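Long-range contacts in cysteine synthase (Helicobacter pylori, PDB 6AHI), which catalyses pyridoxal-phosphate-dependent formation of L-cysteine from O-acetyl-L-serine and hydrogen sulfide, and also acts as an O-acetylserine-dependent cystathionine beta-synthase: residues T6-I11 and L83-H88; T14-F19 and A31-E37; T173-I179 and A198-V204; S209-G213 and G240-I244. All blocks are in the same frame, centred on the assembly; numbering follows the deposited sequence.

Contact 1 of 4, residues T6-I11 and L83-H88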
# COMPACT_ATOMS: atom_id res chain seq x y z
N THR A 6 14.61 -8.86 -0.44
CA THR A 6 14.59 -7.60 -1.15
C THR A 6 13.13 -7.30 -1.53
O THR A 6 12.38 -8.21 -1.91
CB THR A 6 15.51 -7.66 -2.39
OG1 THR A 6 15.22 -6.55 -3.23
CG2 THR A 6 15.31 -8.87 -3.27
N MET A 7 12.71 -6.04 -1.38
CA MET A 7 11.31 -5.70 -1.67
C MET A 7 11.04 -5.82 -3.19
O MET A 7 9.90 -5.95 -3.62
CB MET A 7 10.99 -4.29 -1.17
CG MET A 7 10.61 -4.27 0.31
SD MET A 7 9.56 -5.68 0.85
CE MET A 7 7.99 -5.20 0.15
N GLN A 8 12.12 -5.84 -3.98
CA GLN A 8 12.06 -6.11 -5.40
C GLN A 8 11.43 -7.45 -5.72
O GLN A 8 10.76 -7.54 -6.74
CB GLN A 8 13.46 -6.22 -5.97
CG GLN A 8 14.06 -4.88 -6.26
CD GLN A 8 14.96 -5.14 -7.43
OE1 GLN A 8 14.50 -5.62 -8.47
NE2 GLN A 8 16.24 -4.85 -7.24
N ASP A 9 11.64 -8.44 -4.85
CA ASP A 9 11.07 -9.76 -5.04
C ASP A 9 9.52 -9.71 -5.05
O ASP A 9 8.86 -10.66 -5.44
CB ASP A 9 11.51 -10.74 -3.94
CG ASP A 9 12.94 -11.28 -4.00
OD1 ASP A 9 13.62 -11.10 -5.04
OD2 ASP A 9 13.38 -11.89 -2.96
N ALA A 10 8.94 -8.62 -4.54
CA ALA A 10 7.49 -8.54 -4.38
C ALA A 10 6.85 -7.72 -5.52
O ALA A 10 5.66 -7.47 -5.45
CB ALA A 10 7.19 -7.96 -3.02
N ILE A 11 7.63 -7.24 -6.50
CA ILE A 11 7.11 -6.45 -7.66
C ILE A 11 6.32 -7.39 -8.58
O ILE A 11 6.74 -8.51 -8.85
CB ILE A 11 8.22 -5.67 -8.41
CG1 ILE A 11 8.76 -4.52 -7.56
CG2 ILE A 11 7.71 -5.15 -9.75
CD1 ILE A 11 10.04 -3.90 -8.05
N LEU A 83 13.51 2.38 -5.28
CA LEU A 83 13.22 1.08 -4.63
C LEU A 83 14.10 -0.03 -5.22
O LEU A 83 14.75 -0.78 -4.48
CB LEU A 83 11.73 0.80 -4.78
CG LEU A 83 11.24 -0.51 -4.16
CD1 LEU A 83 11.59 -0.57 -2.70
CD2 LEU A 83 9.74 -0.63 -4.32
N VAL A 84 14.20 -0.06 -6.56
CA VAL A 84 14.92 -1.10 -7.26
C VAL A 84 16.44 -0.88 -7.08
O VAL A 84 17.17 -1.83 -6.99
CB VAL A 84 14.51 -1.15 -8.74
CG1 VAL A 84 15.37 -2.11 -9.55
CG2 VAL A 84 13.04 -1.51 -8.89
N ALA A 85 16.88 0.38 -7.01
CA ALA A 85 18.31 0.71 -6.84
C ALA A 85 18.91 0.09 -5.57
O ALA A 85 20.12 -0.19 -5.51
CB ALA A 85 18.48 2.20 -6.84
N ILE A 86 18.09 -0.08 -4.54
CA ILE A 86 18.56 -0.54 -3.21
C ILE A 86 19.31 -1.87 -3.32
O ILE A 86 20.40 -2.02 -2.78
CB ILE A 86 17.40 -0.60 -2.21
CG1 ILE A 86 16.91 0.82 -1.90
CG2 ILE A 86 17.82 -1.36 -0.96
CD1 ILE A 86 15.67 0.89 -1.05
N LYS A 87 18.74 -2.83 -4.06
CA LYS A 87 19.30 -4.17 -4.13
C LYS A 87 20.75 -4.12 -4.60
O LYS A 87 21.58 -4.81 -4.05
CB LYS A 87 18.48 -5.07 -5.05
CG LYS A 87 18.96 -6.52 -5.13
CD LYS A 87 18.08 -7.37 -6.02
CE LYS A 87 18.55 -8.81 -6.12
NZ LYS A 87 17.57 -9.66 -6.85
N HIS A 88 21.05 -3.27 -5.60
CA HIS A 88 22.40 -3.19 -6.19
C HIS A 88 23.17 -1.97 -5.67
O HIS A 88 24.19 -1.63 -6.23
CB HIS A 88 22.35 -3.20 -7.72
CG HIS A 88 21.40 -4.20 -8.29
ND1 HIS A 88 20.08 -3.89 -8.56
CD2 HIS A 88 21.55 -5.51 -8.59
CE1 HIS A 88 19.45 -4.95 -9.04
NE2 HIS A 88 20.34 -5.97 -9.06

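Contact 2 of 4, residues T14-F19 and A31-E37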
# COMPACT_ATOMS: atom_id res chain seq x y z
N THR A 14 0.33 -9.03 -9.58
CA THR A 14 -0.74 -8.33 -8.91
C THR A 14 -2.09 -8.97 -9.23
O THR A 14 -2.28 -9.52 -10.33
CB THR A 14 -0.74 -6.85 -9.30
OG1 THR A 14 -0.74 -6.73 -10.73
CG2 THR A 14 0.44 -6.14 -8.71
N PRO A 15 -3.10 -8.81 -8.36
CA PRO A 15 -4.42 -9.35 -8.65
C PRO A 15 -5.19 -8.49 -9.68
O PRO A 15 -4.75 -7.39 -10.06
CB PRO A 15 -5.15 -9.32 -7.31
CG PRO A 15 -4.37 -8.40 -6.41
CD PRO A 15 -3.01 -8.18 -7.04
N VAL A 16 -6.30 -9.05 -10.16
CA VAL A 16 -7.18 -8.38 -11.07
C VAL A 16 -8.56 -8.33 -10.42
O VAL A 16 -9.06 -9.37 -9.97
CB VAL A 16 -7.22 -9.13 -12.41
CG1 VAL A 16 -8.25 -8.51 -13.32
CG2 VAL A 16 -5.86 -9.16 -13.12
N PHE A 17 -9.14 -7.13 -10.32
CA PHE A 17 -10.46 -6.95 -9.81
C PHE A 17 -11.46 -7.08 -10.96
O PHE A 17 -11.32 -6.40 -12.01
CB PHE A 17 -10.59 -5.57 -9.16
CG PHE A 17 -11.73 -5.50 -8.16
CD1 PHE A 17 -13.03 -5.34 -8.59
CD2 PHE A 17 -11.51 -5.74 -6.81
CE1 PHE A 17 -14.09 -5.35 -7.69
CE2 PHE A 17 -12.56 -5.71 -5.90
CZ PHE A 17 -13.85 -5.54 -6.35
N LYS A 18 -12.48 -7.93 -10.78
CA LYS A 18 -13.53 -8.11 -11.79
C LYS A 18 -14.82 -7.40 -11.35
O LYS A 18 -15.37 -7.67 -10.26
CB LYS A 18 -13.83 -9.58 -12.05
CG LYS A 18 -14.87 -9.85 -13.13
CD LYS A 18 -15.29 -11.30 -13.11
CE LYS A 18 -16.06 -11.69 -14.35
NZ LYS A 18 -16.40 -13.13 -14.25
N PHE A 19 -15.26 -6.47 -12.20
CA PHE A 19 -16.50 -5.73 -12.05
C PHE A 19 -17.54 -6.25 -13.05
O PHE A 19 -17.24 -6.45 -14.24
CB PHE A 19 -16.28 -4.25 -12.33
CG PHE A 19 -15.23 -3.57 -11.49
CD1 PHE A 19 -15.58 -2.90 -10.32
CD2 PHE A 19 -13.91 -3.51 -11.92
CE1 PHE A 19 -14.62 -2.21 -9.58
CE2 PHE A 19 -12.96 -2.84 -11.16
CZ PHE A 19 -13.31 -2.20 -10.00
N ALA A 31 -17.87 -7.69 -18.47
CA ALA A 31 -17.07 -7.47 -17.29
C ALA A 31 -15.96 -6.46 -17.59
O ALA A 31 -15.47 -6.38 -18.74
CB ALA A 31 -16.44 -8.75 -16.80
N ILE A 32 -15.53 -5.77 -16.53
CA ILE A 32 -14.33 -4.98 -16.54
C ILE A 32 -13.35 -5.66 -15.59
O ILE A 32 -13.65 -5.89 -14.43
CB ILE A 32 -14.59 -3.51 -16.17
CG1 ILE A 32 -15.53 -2.81 -17.16
CG2 ILE A 32 -13.26 -2.76 -16.03
CD1 ILE A 32 -16.00 -1.47 -16.70
N TYR A 33 -12.13 -5.86 -16.08
CA TYR A 33 -11.02 -6.34 -15.30
C TYR A 33 -10.02 -5.20 -15.10
O TYR A 33 -9.50 -4.72 -16.05
CB TYR A 33 -10.34 -7.50 -16.00
CG TYR A 33 -11.24 -8.67 -16.21
CD1 TYR A 33 -11.42 -9.59 -15.20
CD2 TYR A 33 -11.94 -8.84 -17.38
CE1 TYR A 33 -12.21 -10.71 -15.39
CE2 TYR A 33 -12.78 -9.93 -17.56
CZ TYR A 33 -12.90 -10.88 -16.57
OH TYR A 33 -13.72 -11.98 -16.75
N ALA A 34 -9.72 -4.90 -13.85
CA ALA A 34 -8.75 -3.91 -13.52
C ALA A 34 -7.55 -4.60 -12.89
O ALA A 34 -7.64 -5.22 -11.82
CB ALA A 34 -9.29 -2.87 -12.58
N LYS A 35 -6.42 -4.43 -13.57
CA LYS A 35 -5.17 -4.87 -13.04
C LYS A 35 -4.73 -3.90 -11.94
O LYS A 35 -4.61 -2.71 -12.19
CB LYS A 35 -4.19 -4.99 -14.21
CG LYS A 35 -2.85 -5.55 -13.83
CD LYS A 35 -2.88 -6.99 -13.50
CE LYS A 35 -1.50 -7.60 -13.68
NZ LYS A 35 -1.38 -8.83 -12.90
N LEU A 36 -4.54 -4.42 -10.72
CA LEU A 36 -4.33 -3.61 -9.53
C LEU A 36 -2.83 -3.37 -9.28
O LEU A 36 -2.25 -3.90 -8.31
CB LEU A 36 -4.97 -4.32 -8.32
CG LEU A 36 -6.46 -4.61 -8.45
CD1 LEU A 36 -7.00 -5.12 -7.13
CD2 LEU A 36 -7.20 -3.36 -8.92
N GLU A 37 -2.26 -2.47 -10.06
CA GLU A 37 -0.85 -2.16 -10.05
C GLU A 37 -0.48 -1.28 -8.86
O GLU A 37 0.67 -1.16 -8.54
CB GLU A 37 -0.48 -1.49 -11.36
CG GLU A 37 -0.48 -2.50 -12.48
CD GLU A 37 0.56 -3.59 -12.27
OE1 GLU A 37 1.77 -3.24 -12.12
OE2 GLU A 37 0.18 -4.81 -12.20
O HOH W 1 -13.74 -14.32 -14.67

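Contact 3 of 4, residues T173-I179 and A198-V204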
# COMPACT_ATOMS: atom_id res chain seq x y z
N THR A 173 -11.91 -7.99 -25.23
CA THR A 173 -12.54 -7.25 -26.28
C THR A 173 -11.82 -5.90 -26.47
O THR A 173 -11.67 -5.41 -27.60
CB THR A 173 -14.02 -6.99 -25.95
OG1 THR A 173 -14.62 -8.21 -25.48
CG2 THR A 173 -14.77 -6.44 -27.14
N SER A 174 -11.39 -5.31 -25.35
CA SER A 174 -10.85 -3.98 -25.34
C SER A 174 -9.83 -3.83 -24.21
O SER A 174 -9.94 -4.43 -23.13
CB SER A 174 -11.99 -2.98 -25.22
OG SER A 174 -11.46 -1.64 -25.28
N PHE A 175 -8.85 -2.95 -24.46
CA PHE A 175 -7.85 -2.49 -23.52
C PHE A 175 -7.94 -0.97 -23.43
O PHE A 175 -7.82 -0.26 -24.42
CB PHE A 175 -6.45 -2.93 -23.95
CG PHE A 175 -5.32 -2.40 -23.10
CD1 PHE A 175 -5.37 -2.51 -21.72
CD2 PHE A 175 -4.22 -1.77 -23.68
CE1 PHE A 175 -4.34 -2.03 -20.93
CE2 PHE A 175 -3.19 -1.30 -22.88
CZ PHE A 175 -3.24 -1.43 -21.52
N VAL A 176 -8.19 -0.49 -22.21
CA VAL A 176 -8.42 0.88 -21.91
C VAL A 176 -7.40 1.29 -20.85
O VAL A 176 -7.41 0.69 -19.77
CB VAL A 176 -9.85 1.07 -21.35
CG1 VAL A 176 -10.10 2.51 -20.95
CG2 VAL A 176 -10.90 0.56 -22.34
N ALA A 177 -6.56 2.30 -21.13
CA ALA A 177 -5.53 2.67 -20.16
C ALA A 177 -5.19 4.16 -20.29
O ALA A 177 -5.21 4.72 -21.40
CB ALA A 177 -4.29 1.83 -20.36
N GLY A 178 -4.92 4.78 -19.14
CA GLY A 178 -4.46 6.15 -19.05
C GLY A 178 -3.09 6.33 -19.71
O GLY A 178 -2.25 5.42 -19.69
N ILE A 179 -2.90 7.52 -20.28
CA ILE A 179 -1.67 7.92 -20.96
C ILE A 179 -1.10 9.14 -20.23
O ILE A 179 -1.79 10.16 -20.11
CB ILE A 179 -1.92 8.23 -22.44
CG1 ILE A 179 -2.29 6.98 -23.21
CG2 ILE A 179 -0.72 8.97 -23.06
CD1 ILE A 179 -3.07 7.27 -24.45
N ALA A 198 -7.92 -8.84 -32.71
CA ALA A 198 -9.20 -8.12 -32.74
C ALA A 198 -9.36 -7.11 -31.59
O ALA A 198 -10.37 -6.46 -31.53
CB ALA A 198 -10.33 -9.12 -32.69
N ILE A 199 -8.42 -7.02 -30.64
CA ILE A 199 -8.68 -6.20 -29.45
C ILE A 199 -8.76 -4.71 -29.84
O ILE A 199 -8.04 -4.23 -30.70
CB ILE A 199 -7.63 -6.45 -28.36
CG1 ILE A 199 -8.09 -5.97 -26.98
CG2 ILE A 199 -6.30 -5.85 -28.77
CD1 ILE A 199 -7.12 -6.33 -25.87
N ARG A 200 -9.67 -4.00 -29.18
CA ARG A 200 -9.80 -2.55 -29.31
C ARG A 200 -8.83 -1.89 -28.31
O ARG A 200 -8.59 -2.37 -27.22
CB ARG A 200 -11.25 -2.10 -29.06
CG ARG A 200 -12.22 -2.45 -30.19
CD ARG A 200 -13.68 -2.26 -29.82
NE ARG A 200 -13.95 -0.96 -29.20
CZ ARG A 200 -14.13 0.20 -29.83
NH1 ARG A 200 -14.02 0.28 -31.15
NH2 ARG A 200 -14.40 1.30 -29.13
N LEU A 201 -8.27 -0.75 -28.71
CA LEU A 201 -7.33 0.00 -27.89
C LEU A 201 -7.87 1.43 -27.69
O LEU A 201 -8.04 2.16 -28.67
CB LEU A 201 -5.99 0.09 -28.61
CG LEU A 201 -5.28 -1.22 -28.93
CD1 LEU A 201 -3.96 -0.93 -29.62
CD2 LEU A 201 -5.04 -2.03 -27.66
N ILE A 202 -8.09 1.80 -26.42
CA ILE A 202 -8.59 3.11 -26.02
C ILE A 202 -7.62 3.73 -25.01
O ILE A 202 -7.42 3.17 -23.94
CB ILE A 202 -9.99 3.04 -25.41
CG1 ILE A 202 -10.98 2.28 -26.31
CG2 ILE A 202 -10.45 4.45 -25.02
CD1 ILE A 202 -11.49 3.07 -27.47
N GLY A 203 -7.06 4.89 -25.36
CA GLY A 203 -6.19 5.66 -24.48
C GLY A 203 -7.01 6.67 -23.70
O GLY A 203 -7.99 7.18 -24.22
N VAL A 204 -6.64 6.93 -22.45
CA VAL A 204 -7.46 7.75 -21.59
C VAL A 204 -6.65 8.98 -21.17
O VAL A 204 -5.51 8.83 -20.80
CB VAL A 204 -7.94 6.95 -20.37
CG1 VAL A 204 -8.83 7.77 -19.46
CG2 VAL A 204 -8.62 5.66 -20.80
O HOH W 2 -12.53 -6.38 -29.98

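Contact 4 of 4, residues S209-G213 and G240-I244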
# COMPACT_ATOMS: atom_id res chain seq x y z
N SER A 209 -5.99 17.79 -21.84
CA SER A 209 -5.03 17.04 -22.66
C SER A 209 -5.46 17.16 -24.13
O SER A 209 -6.62 17.45 -24.39
CB SER A 209 -4.99 15.60 -22.15
OG SER A 209 -3.95 14.84 -22.75
N ILE A 210 -4.58 16.88 -25.09
CA ILE A 210 -4.84 17.29 -26.52
C ILE A 210 -5.20 16.12 -27.46
O ILE A 210 -5.44 16.36 -28.63
CB ILE A 210 -3.63 18.08 -27.08
CG1 ILE A 210 -2.31 17.32 -26.94
CG2 ILE A 210 -3.57 19.46 -26.44
CD1 ILE A 210 -2.21 16.06 -27.78
N LEU A 211 -5.27 14.87 -26.99
CA LEU A 211 -5.32 13.71 -27.92
C LEU A 211 -6.61 13.70 -28.75
O LEU A 211 -6.59 13.27 -29.90
CB LEU A 211 -5.13 12.40 -27.14
CG LEU A 211 -3.70 12.14 -26.63
CD1 LEU A 211 -3.65 10.97 -25.67
CD2 LEU A 211 -2.74 11.92 -27.77
N ASN A 212 -7.72 14.21 -28.20
CA ASN A 212 -8.99 14.36 -28.96
C ASN A 212 -9.14 15.76 -29.56
O ASN A 212 -10.25 16.16 -29.91
CB ASN A 212 -10.22 14.02 -28.10
CG ASN A 212 -10.55 12.55 -28.17
OD1 ASN A 212 -10.34 11.95 -29.21
ND2 ASN A 212 -11.07 11.98 -27.08
N GLY A 213 -8.03 16.51 -29.69
CA GLY A 213 -8.04 17.78 -30.42
C GLY A 213 -8.42 18.96 -29.55
O GLY A 213 -8.38 20.08 -30.00
N GLY A 240 -9.49 4.79 -30.29
CA GLY A 240 -9.98 6.04 -29.78
C GLY A 240 -9.27 6.46 -28.51
O GLY A 240 -8.52 5.71 -27.95
N PHE A 241 -9.46 7.74 -28.16
CA PHE A 241 -9.10 8.33 -26.90
C PHE A 241 -10.37 8.76 -26.19
O PHE A 241 -11.35 9.16 -26.83
CB PHE A 241 -8.17 9.53 -27.07
CG PHE A 241 -6.90 9.17 -27.80
CD1 PHE A 241 -5.91 8.44 -27.18
CD2 PHE A 241 -6.72 9.51 -29.13
CE1 PHE A 241 -4.77 8.06 -27.87
CE2 PHE A 241 -5.57 9.15 -29.80
CZ PHE A 241 -4.59 8.44 -29.17
N GLU A 242 -10.36 8.65 -24.86
CA GLU A 242 -11.46 9.04 -24.03
C GLU A 242 -10.97 10.20 -23.14
O GLU A 242 -9.98 10.02 -22.41
CB GLU A 242 -11.95 7.79 -23.29
CG GLU A 242 -13.31 7.95 -22.64
CD GLU A 242 -14.50 7.99 -23.60
OE1 GLU A 242 -14.74 6.99 -24.27
OE2 GLU A 242 -15.16 9.05 -23.67
N THR A 243 -11.65 11.35 -23.21
CA THR A 243 -11.33 12.53 -22.41
C THR A 243 -12.26 12.56 -21.20
O THR A 243 -13.47 12.61 -21.36
CB THR A 243 -11.51 13.85 -23.18
OG1 THR A 243 -10.77 13.79 -24.39
CG2 THR A 243 -11.07 15.06 -22.39
N ILE A 244 -11.67 12.51 -20.00
CA ILE A 244 -12.42 12.45 -18.74
C ILE A 244 -12.24 13.76 -17.99
O ILE A 244 -11.13 14.21 -17.75
CB ILE A 244 -11.92 11.25 -17.90
CG1 ILE A 244 -12.03 9.94 -18.69
CG2 ILE A 244 -12.65 11.18 -16.58
CD1 ILE A 244 -13.41 9.60 -19.15

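Contact 1 of 4, residues T6-I11 and L83-H88
The amide of Q8 and the imidazole of H88 are the flat groups here. Q8 NE2 comes in obliquely on the ring, 3.7 Å from H88 CE1, while one face of that ring carries K87 CB near its rim. The Q8 side chain crosses those of V84 and K87 at about a right angle, bringing its amide against both. Its carbon, Q8 CD, lies 3.7 Å from V84 CG1, and NE2 touches K87 CB. NE2 also comes within 3.2 Å of V84 O, but the angle is too poor for a hydrogen bond. At the other end of the amide, OE1 takes a weak hydrogen bond from Q51 on helix 48-60.

K87 runs out with its whole chain extended, chi1 to chi4 all near 180°, past T6 OG1, which keeps 4.0 Å from K87 CB. Nearer the start of 83-88, I11 CD1 packs on V84 CG2 at 3.9 Å and M7 CB on L83 CD1 at 4.1 Å; N260 and G261 of the second subunit pack on M7 and L83. T6 OG1 accepts from Q8 N in an ST turn that opens the 3-10 segment.

With no hydrogen bond between the segments, the N-terminal loop is held to segment 83-88 by van der Waals contact. D9 OD1 and K87 NZ, 4.6 Å apart, probably add a modest electrostatic attraction.

Contact 2 of 4, residues T14-F19 and A31-E37
T14 and K35 meet through two torsions: chi1 of T14 (52°) tucks OG1 between its backbone N and carbonyl carbon, and a bend at chi2 of K35 (71°) swings the lysine chain back across the threonine. K35 NZ then donates to T14 O at 2.8 Å, with a weaker bond to T14 OG1. That hydroxyl donates a hydrogen bond to E37 OE2 at 2.6 Å, on the anti side and tilted 32° out of the carboxylate plane.

From this end the hairpin runs on as antiparallel strands 16-19 and 31-36, with F17-A34 and F19-I32 as hydrogen-bonded pairs; F19 N to I32 O, 2.8 Å, is almost straight. On one face V16 CG1 reaches the edge of the Y33 ring, 3.5 Å from Y33 CB, and K18 runs alongside Y33. A water joins K18 NZ to Y33 OH, which also bonds Q287. On the other face F19 CE2 touches A34 CB at 3.9 Å, edge on, and F17 CD1 sits over the centre of one face of the F19 ring. The second subunit extends the sheet beyond V16 and F17.

With E163 and E167 beside K35 and R48 beside E37, both side chains are probably kept charged.

Contact 3 of 4, residues T173-I179 and A198-V204
Six backbone hydrogen bonds tie T173-I179 to A198-V204. R200 N donates to T173 O at 2.9 Å and F175 N to R200 O at 2.8 Å, and the exchange continues through I202 and A177 to I179 N, which reaches V204 O at 3.0 Å. The bond from V204 N to A177 O is the bent one: its N-H...O angle is 134° and the donor stands above the carbonyl plane. Where the strands begin, a water donates to both T173 O and A198 O.

S174 and R200 project to the same face, and there their polar ends converge on an outside acceptor, E278 OE2 of helix 266-281. S174 OG hydrogen-bonds it and R200 NE forms a salt bridge with it, pinning that helix to both strands. Further along this face V176 and I202 lie side by side. V176 CG1, anti to the backbone N (chi1 177°), presses on V204 CG2 at 3.5 Å, tighter than usual for two methyls. F175 turns the other way: its CB meets I199 CD1 at 4.0 Å, and L201 CD2 reaches the edge of its ring, with helix 183-195 covering this side. I179 folds back so that CD1 rests 3.5 Å from G203 CA.

The strands are parallel, 18° apart, and joined by helix 183-195: a beta-alpha-beta crossover. G178 leads into the glycine-rich turn G180-T184, which by similarity binds pyridoxal phosphate, consistent with a Rossmann-type strand-turn-helix.

Contact 4 of 4, residues S209-G213 and G240-I244
L211 and F241 make the compact half of this contact. L211 CB stands over one face of the phenyl ring, 3.9 Å from the centroid and 17° off its normal, a CH-pi contact. The leucine crosses the ring at about a right angle, with its CG beside the backbone N (chi1 -73°), and brings CD1 to 3.7 Å from F241 CD1. V226 and I229 pack against L211 as well.

L211 and N212 are the two central residues of a type I beta turn, I210 to G213, closed by G213 N donating to I210 O at 2.8 Å. The turn leans on strand 240-244, which within this chain is the outermost strand of the mixed sheet. E205, on the neighbouring strand 200-206, steadies both sides: its carboxylate accepts from L211 N and S209 OG, and its OE2 hydrogen-bonds T243 OG1.

Toward solvent the contact thins to a single exposed side chain, N212. Its ND2 gives two hydrogen bonds, both with the acceptor near the amide plane. The shorter goes to F241 O at 2.8 Å, arriving well above the carbonyl plane, 73° out of it, away from the lone pairs; the longer goes to T243 OG1 at 3.3 Å. N212 OD1 lies at the edge of the phenyl ring, near its plane.

In the fold
Contacts 2, 3 and 4 all belong to the six-stranded mixed sheet. Contact 2 supplies the antiparallel hairpin at one side, strand 287-292 separates it from contact 3, and contact 4 uses the strand at the other side. The centres of contacts 2 and 3 lie about 14 Å apart, those of 3 and 4 about 13 Å, and these last two join directly where G203 pairs with G240 and E242. Contact 1, whose centre is about 35 Å from that of contact 4, stays off this sheet at helix 76-85. Along the chain contact 2 falls between the two segments of contact 1; contacts 3 and 4 follow in series. The dimer interface involves contacts 1 and 2, while contact 3 leads to the predicted cofactor loop.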